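Haemagglutinin I (Physarum polycephalum, PDB 3A5P) is a lectin that agglutinates red cells, probably by binding their surface carbohydrates through a small domain with a legume lectin-like fold. Local coordinates at residues Ile7-Asn10 with Ala11-Ala15. Sequence-based numbering, arbitrary orientation. Where two conformers were deposited one is given.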
ATOM      1  N   ILE A   7     -11.931   2.049  -9.801  0.50 17.24           N
ATOM      2  CA  ILE A   7     -10.696   1.962 -10.590  0.50 16.83           C
ATOM      3  C   ILE A   7     -11.034   1.625 -12.044  0.50 16.78           C
ATOM      4  O   ILE A   7     -11.827   0.712 -12.315  0.50 16.09           O
ATOM      5  CB  ILE A   7      -9.663   0.977  -9.962  0.50 17.57           C
ATOM      6  CG1 ILE A   7     -10.280  -0.417  -9.785  0.50 16.20           C
ATOM      7  CG2 ILE A   7      -9.120   1.533  -8.610  0.50 16.67           C
ATOM      8  CD1 ILE A   7      -9.279  -1.525  -9.479  0.50 17.34           C
ATOM      9  N   VAL A   8     -10.481   2.409 -12.969  1.00 16.39           N
ATOM     10  CA  VAL A   8     -10.716   2.201 -14.402  1.00 16.75           C
ATOM     11  C   VAL A   8      -9.364   1.890 -15.008  1.00 16.81           C
ATOM     12  O   VAL A   8      -8.448   2.716 -14.936  1.00 16.58           O
ATOM     13  CB  VAL A   8     -11.361   3.450 -15.097  1.00 16.84           C
ATOM     14  CG1 VAL A   8     -11.501   3.234 -16.583  1.00 17.58           C
ATOM     15  CG2 VAL A   8     -12.731   3.792 -14.474  1.00 17.52           C
ATOM     16  N   ASP A   9      -9.244   0.685 -15.566  1.00 16.81           N
ATOM     17  CA  ASP A   9      -7.989   0.204 -16.113  1.00 17.90           C
ATOM     18  C   ASP A   9      -7.935   0.420 -17.629  1.00 17.75           C
ATOM     19  O   ASP A   9      -8.393  -0.422 -18.406  1.00 17.33           O
ATOM     20  CB  ASP A   9      -7.827  -1.281 -15.777  1.00 18.71           C
ATOM     21  CG  ASP A   9      -6.501  -1.869 -16.267  1.00 18.91           C
ATOM     22  OD1 ASP A   9      -5.619  -1.129 -16.745  1.00 18.19           O
ATOM     23  OD2 ASP A   9      -6.348  -3.102 -16.161  1.00 22.77           O
ATOM     24  N   ASN A  10      -7.397   1.561 -18.038  1.00 17.87           N
ATOM     25  CA  ASN A  10      -7.131   1.799 -19.460  1.00 18.52           C
ATOM     26  C   ASN A  10      -5.650   1.664 -19.783  1.00 18.74           C
ATOM     27  O   ASN A  10      -5.144   2.284 -20.723  1.00 19.36           O
ATOM     28  CB  ASN A  10      -7.681   3.152 -19.915  1.00 18.14           C
ATOM     29  CG  ASN A  10      -9.193   3.177 -19.926  1.00 18.57           C
ATOM     30  OD1 ASN A  10      -9.836   2.134 -20.093  1.00 18.49           O
ATOM     31  ND2 ASN A  10      -9.772   4.342 -19.678  1.00 16.00           N
ATOM     32  N   ALA A  11      -4.964   0.844 -18.996  1.00 18.49           N
ATOM     33  CA  ALA A  11      -3.509   0.750 -19.076  1.00 19.23           C
ATOM     34  C   ALA A  11      -3.056  -0.677 -19.382  1.00 19.94           C
ATOM     35  O   ALA A  11      -1.859  -0.946 -19.509  1.00 20.34           O
ATOM     36  CB  ALA A  11      -2.875   1.248 -17.787  1.00 18.89           C
ATOM     37  N   GLY A  12      -4.020  -1.589 -19.498  1.00 20.29           N
ATOM     38  CA  GLY A  12      -3.728  -3.002 -19.731  1.00 20.62           C
ATOM     39  C   GLY A  12      -3.032  -3.613 -18.526  1.00 21.35           C
ATOM     40  O   GLY A  12      -2.174  -4.492 -18.668  1.00 21.12           O
ATOM     41  N   LEU A  13      -3.376  -3.128 -17.332  1.00 20.12           N
ATOM     42  CA  LEU A  13      -2.695  -3.582 -16.141  1.00 19.81           C
ATOM     43  C   LEU A  13      -3.238  -4.926 -15.659  1.00 20.05           C
ATOM     44  O   LEU A  13      -2.500  -5.695 -15.048  1.00 19.24           O
ATOM     45  CB  LEU A  13      -2.770  -2.526 -15.029  1.00 19.00           C
ATOM     46  CG  LEU A  13      -1.807  -1.341 -15.175  1.00 20.03           C
ATOM     47  CD1 LEU A  13      -2.262  -0.198 -14.256  1.00 19.25           C
ATOM     48  CD2 LEU A  13      -0.352  -1.753 -14.899  1.00 21.48           C
ATOM     49  N   GLY A  14      -4.522  -5.191 -15.927  1.00 20.37           N
ATOM     50  CA  GLY A  14      -5.181  -6.434 -15.508  1.00 21.22           C
ATOM     51  C   GLY A  14      -5.050  -6.722 -14.023  1.00 21.54           C
ATOM     52  O   GLY A  14      -5.288  -5.826 -13.192  1.00 22.29           O
ATOM     53  N   ALA A  15      -4.639  -7.949 -13.686  1.00 21.10           N
ATOM     54  CA  ALA A  15      -4.561  -8.384 -12.290  1.00 20.76           C
ATOM     55  C   ALA A  15      -3.417  -7.727 -11.527  1.00 19.82           C
ATOM     56  O   ALA A  15      -3.290  -7.934 -10.327  1.00 19.74           O
ATOM     57  CB  ALA A  15      -4.466  -9.918 -12.186  1.00 21.74           C
TER
HETATM   58  O   HOH W   1      -7.413  -4.274 -13.840  1.00 32.52           O
HETATM   59  O   HOH W   2      -6.786  -1.797 -20.310  1.00 34.97           O
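The carboxylate of Asp9 reaches across to the backbone of Ala11-Gly14, with the Leu13 and Gly14 amides along the edge between its two oxygens. The Ala11 amide comes in at the outer edge of OD1, tilted toward one face, while Leu13 CB lies off the other, 3.6 Å from Asp9 OD1. This is an Asx turn where strand 3-10, an edge strand, within this chain, of one sheet in the legume lectin-like sandwich, gives way to a loop, and the loop it shapes leads over to strand 17-20 of the other sheet.

Asp9 OD1 closes the Asx turn by accepting from Ala11 N at 3.1 Å, a donor that comes in on the anti side and 30° out of the carboxylate plane. The same oxygen offers its syn lone pair to Leu13 N, also at 3.1 Å, in a nearly straight bond of 170°. Asp9 OD2 turns its own syn lone pair to Gly14 N at 2.8 Å, a more bent approach. Two neighbouring amides thus fit the fork of the carboxylate, and the three backbone bonds together fix its rotation. CG stands anti to the backbone N of Asp9 (chi1 -178°), which carries the group off the strand and into the concave side of the bend. A negative charge gripped by three N-H groups is probably stabilised as the carboxylate.

The chain turns sharply here, with Gly12 and Gly14 both at positive phi. Leu13 also packs against Val34 of the facing sheet, while Val8 is hydrogen-bonded to strand 74-81. Water 1 joins Asp9 OD2, at 2.8 Å, to Gly14 O, at 2.7 Å, donating to both. Water 2 spans the mouth of the bend, accepting from Gly12 N at 2.9 Å and donating to Asp9 O at 2.8 Å.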